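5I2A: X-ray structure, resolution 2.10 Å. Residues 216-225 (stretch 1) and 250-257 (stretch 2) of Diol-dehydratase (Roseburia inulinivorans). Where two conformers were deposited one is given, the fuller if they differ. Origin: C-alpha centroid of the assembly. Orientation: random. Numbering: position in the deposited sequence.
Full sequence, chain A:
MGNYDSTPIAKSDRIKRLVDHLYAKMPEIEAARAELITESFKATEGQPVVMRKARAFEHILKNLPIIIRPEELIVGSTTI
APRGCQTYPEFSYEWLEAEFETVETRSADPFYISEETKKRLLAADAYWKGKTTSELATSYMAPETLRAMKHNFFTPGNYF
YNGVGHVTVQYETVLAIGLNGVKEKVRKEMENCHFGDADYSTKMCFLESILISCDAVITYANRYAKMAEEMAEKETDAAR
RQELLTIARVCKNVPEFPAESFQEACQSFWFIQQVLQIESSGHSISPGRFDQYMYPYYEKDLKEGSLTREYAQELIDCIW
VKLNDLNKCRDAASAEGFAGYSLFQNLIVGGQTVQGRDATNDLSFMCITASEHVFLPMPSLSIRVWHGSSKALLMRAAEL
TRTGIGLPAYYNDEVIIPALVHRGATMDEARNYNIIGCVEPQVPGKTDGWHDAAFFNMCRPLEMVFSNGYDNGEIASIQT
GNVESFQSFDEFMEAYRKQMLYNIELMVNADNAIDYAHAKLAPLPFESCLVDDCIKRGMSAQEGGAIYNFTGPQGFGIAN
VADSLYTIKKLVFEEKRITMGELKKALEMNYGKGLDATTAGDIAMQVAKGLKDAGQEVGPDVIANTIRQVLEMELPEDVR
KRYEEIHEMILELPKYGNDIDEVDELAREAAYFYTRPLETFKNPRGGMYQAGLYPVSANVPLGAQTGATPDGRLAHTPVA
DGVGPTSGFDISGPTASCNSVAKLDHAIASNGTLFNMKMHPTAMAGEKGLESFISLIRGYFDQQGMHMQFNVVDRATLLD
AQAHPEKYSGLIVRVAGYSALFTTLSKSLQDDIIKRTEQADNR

Stretch 1 216-225: AVITYANRYA
Stretch 2 (250-257) VCKNVPEF

How are the two backbones laid against each other? Stretch 1 is helical throughout, part of a longer helix with phi/psi near -63/-40, whereas stretch 2 leaves the end of a helix and passes through an extended Val-254 (-120/147) and a cis peptide bond into Pro-255 (-93/16). The chains run in opposite directions: CA of Ala-225 lies 5.2 Å from CA of Cys-251, CA of Asn-222 5.6 Å from CA of Lys-252, and CA of Ile-218 5.6 Å from CA of Glu-256. Within stretch 2, Val-254 N bonds to Val-250 O (3.0 Å) and Phe-257 N to Asn-253 O (2.8 Å). Together the stretches bury 442 Å².

Which apolar surfaces pack together? Val-217, Ala-221 and Ala-225, spaced four residues apart, point toward stretch 2 from one side of the helix. Val-217 (chi1 t) places CG1 4.0 Å from CG of Pro-255, and Ala-221 CB sits 3.8 Å from Pro-255 CD and 3.5 Å from Val-254 O. The short alanine side chains suit this close approach. Cys-251, in the m rotamer, points toward the helix; its CB lies 3.8 Å from Ala-225 CB and 3.4 Å from Ala-221 O, while its SG is 4.0 Å from Tyr-224 CB. The tyrosine ring, with chi1 at -82°, leads away, and Tyr-224 OH hydrogen-bonds to Tyr-220 OH (3.0 Å).

What joins the polar groups, given that no direct hydrogen bond crosses the contact? Two waters do so, with Asn-222 at the centre. Its side chain (chi1 -86°, chi2 -88°) sends ND2 back to Ile-218 O at 3.0 Å, almost linearly. ND2 also donates to water 1 at 3.0 Å, and that water donates to Lys-252 O (2.7 Å) and to Glu-256 OE1 (2.6 Å). The amide oxygen OD1 accepts from water 2 at 2.7 Å, which in turn accepts a weak bond from Lys-252 NZ at 3.4 Å. An amide suits this position because it offers both a donor and an acceptor.

How do the longer side chains cover the contact? Lys-252 is exposed, with chi angles m, t, t, m; its CG lies 3.8 Å from Ala-225 CB, so the aliphatic part packs before NZ reaches water 2. Glu-256 points toward the helix with chi1 and chi2 both t, bringing OE1 within 3.6 Å of CG2 of Ile-218. That isoleucine (m, t) starts sideways, but its end comes nearer to stretch 2.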

# COMPACT_ATOMS: atom_id res chain seq x y z
N ALA A 216 -12.06 15.00 16.23
CA ALA A 216 -11.80 14.18 17.41
C ALA A 216 -11.06 14.96 18.51
O ALA A 216 -11.36 14.82 19.69
CB ALA A 216 -11.00 12.96 17.01
N VAL A 217 -10.09 15.78 18.13
CA VAL A 217 -9.34 16.55 19.11
C VAL A 217 -10.23 17.65 19.69
O VAL A 217 -10.16 17.96 20.87
CB VAL A 217 -8.08 17.16 18.49
CG1 VAL A 217 -7.34 18.02 19.51
CG2 VAL A 217 -7.16 16.05 17.93
N ILE A 218 -11.08 18.25 18.86
CA ILE A 218 -12.00 19.27 19.31
C ILE A 218 -12.94 18.66 20.33
O ILE A 218 -13.15 19.22 21.41
CB ILE A 218 -12.79 19.88 18.15
CG1 ILE A 218 -11.84 20.67 17.25
CG2 ILE A 218 -13.93 20.76 18.69
CD1 ILE A 218 -12.44 21.12 15.93
N THR A 219 -13.47 17.50 19.98
CA THR A 219 -14.29 16.72 20.88
C THR A 219 -13.57 16.48 22.21
O THR A 219 -14.17 16.59 23.28
CB THR A 219 -14.66 15.36 20.27
OG1 THR A 219 -15.54 15.57 19.16
CG2 THR A 219 -15.33 14.47 21.30
N TYR A 220 -12.29 16.13 22.12
CA TYR A 220 -11.52 15.81 23.31
C TYR A 220 -11.46 17.01 24.26
O TYR A 220 -11.72 16.88 25.45
CB TYR A 220 -10.10 15.36 22.92
CG TYR A 220 -9.30 14.79 24.07
CD1 TYR A 220 -9.71 13.62 24.70
CD2 TYR A 220 -8.14 15.40 24.52
CE1 TYR A 220 -8.98 13.08 25.74
CE2 TYR A 220 -7.40 14.86 25.55
CZ TYR A 220 -7.83 13.71 26.16
OH TYR A 220 -7.12 13.18 27.20
N ALA A 221 -11.14 18.17 23.71
CA ALA A 221 -11.05 19.40 24.48
C ALA A 221 -12.38 19.71 25.18
O ALA A 221 -12.41 20.12 26.34
CB ALA A 221 -10.65 20.54 23.58
N ASN A 222 -13.47 19.51 24.46
CA ASN A 222 -14.78 19.80 24.99
C ASN A 222 -15.19 18.82 26.08
O ASN A 222 -15.99 19.17 26.95
CB ASN A 222 -15.81 19.82 23.85
CG ASN A 222 -15.88 21.17 23.18
OD1 ASN A 222 -16.64 22.03 23.60
ND2 ASN A 222 -15.05 21.38 22.16
N ARG A 223 -14.63 17.62 26.07
CA ARG A 223 -14.82 16.71 27.19
C ARG A 223 -14.23 17.31 28.48
O ARG A 223 -14.79 17.15 29.56
CB ARG A 223 -14.22 15.33 26.91
CG ARG A 223 -14.92 14.57 25.78
CD ARG A 223 -14.30 13.21 25.59
NE ARG A 223 -14.47 12.36 26.76
CZ ARG A 223 -13.65 11.38 27.11
NH1 ARG A 223 -12.58 11.11 26.37
NH2 ARG A 223 -13.90 10.67 28.21
N TYR A 224 -13.11 18.01 28.36
CA TYR A 224 -12.49 18.65 29.52
C TYR A 224 -13.30 19.85 29.99
O TYR A 224 -13.42 20.08 31.19
CB TYR A 224 -11.04 19.06 29.21
CG TYR A 224 -10.10 17.89 29.37
CD1 TYR A 224 -9.55 17.58 30.60
CD2 TYR A 224 -9.81 17.05 28.29
CE1 TYR A 224 -8.71 16.48 30.76
CE2 TYR A 224 -8.98 15.95 28.44
CZ TYR A 224 -8.44 15.67 29.67
OH TYR A 224 -7.62 14.58 29.80
N ALA A 225 -13.85 20.61 29.06
CA ALA A 225 -14.71 21.73 29.41
C ALA A 225 -15.91 21.24 30.22
O ALA A 225 -16.26 21.83 31.24
CB ALA A 225 -15.17 22.46 28.16
N VAL A 250 -11.90 28.12 28.44
CA VAL A 250 -10.73 27.96 27.59
C VAL A 250 -10.89 26.72 26.67
O VAL A 250 -10.69 26.81 25.47
CB VAL A 250 -9.44 27.83 28.43
CG1 VAL A 250 -8.30 27.29 27.58
CG2 VAL A 250 -9.08 29.19 29.03
N CYS A 251 -11.28 25.60 27.25
CA CYS A 251 -11.36 24.35 26.49
C CYS A 251 -12.50 24.32 25.48
O CYS A 251 -12.50 23.49 24.57
CB CYS A 251 -11.48 23.16 27.44
SG CYS A 251 -9.98 22.88 28.43
N LYS A 252 -13.48 25.21 25.64
CA LYS A 252 -14.52 25.36 24.63
C LYS A 252 -14.03 26.15 23.43
O LYS A 252 -14.64 26.09 22.37
CB LYS A 252 -15.76 26.07 25.20
CG LYS A 252 -16.65 25.23 26.09
CD LYS A 252 -17.82 26.09 26.55
CE LYS A 252 -18.50 25.52 27.78
NZ LYS A 252 -19.33 24.32 27.48
N ASN A 253 -12.95 26.91 23.59
CA ASN A 253 -12.43 27.71 22.48
C ASN A 253 -11.23 27.07 21.78
O ASN A 253 -11.12 27.17 20.56
CB ASN A 253 -12.04 29.11 22.96
CG ASN A 253 -12.05 30.14 21.83
OD1 ASN A 253 -13.08 30.36 21.20
ND2 ASN A 253 -10.90 30.79 21.58
N VAL A 254 -10.34 26.45 22.53
CA VAL A 254 -9.12 25.90 21.92
C VAL A 254 -9.03 24.38 22.12
O VAL A 254 -9.48 23.85 23.12
CB VAL A 254 -7.83 26.60 22.46
CG1 VAL A 254 -7.81 28.08 22.05
CG2 VAL A 254 -7.69 26.44 23.96
N PRO A 255 -8.44 23.68 21.14
CA PRO A 255 -7.76 24.23 19.98
C PRO A 255 -8.64 24.39 18.73
O PRO A 255 -8.10 24.59 17.65
CB PRO A 255 -6.66 23.20 19.73
CG PRO A 255 -7.29 21.94 20.10
CD PRO A 255 -8.26 22.22 21.22
N GLU A 256 -9.96 24.33 18.87
CA GLU A 256 -10.84 24.53 17.72
C GLU A 256 -10.60 25.88 17.05
O GLU A 256 -10.46 25.97 15.83
CB GLU A 256 -12.32 24.40 18.10
CG GLU A 256 -13.26 24.77 16.92
CD GLU A 256 -14.70 24.34 17.12
OE1 GLU A 256 -15.12 24.14 18.28
OE2 GLU A 256 -15.41 24.20 16.11
N PHE A 257 -10.50 26.93 17.86
CA PHE A 257 -10.41 28.29 17.36
C PHE A 257 -9.05 28.92 17.66
O PHE A 257 -8.31 28.41 18.50
CB PHE A 257 -11.55 29.13 17.95
CG PHE A 257 -12.91 28.65 17.54
CD1 PHE A 257 -13.36 28.81 16.24
CD2 PHE A 257 -13.75 28.04 18.46
CE1 PHE A 257 -14.62 28.36 15.85
CE2 PHE A 257 -15.01 27.59 18.08
CZ PHE A 257 -15.44 27.75 16.78
O HOH W 1 -14.29 23.95 20.77
O HOH W 2 -18.32 21.63 25.70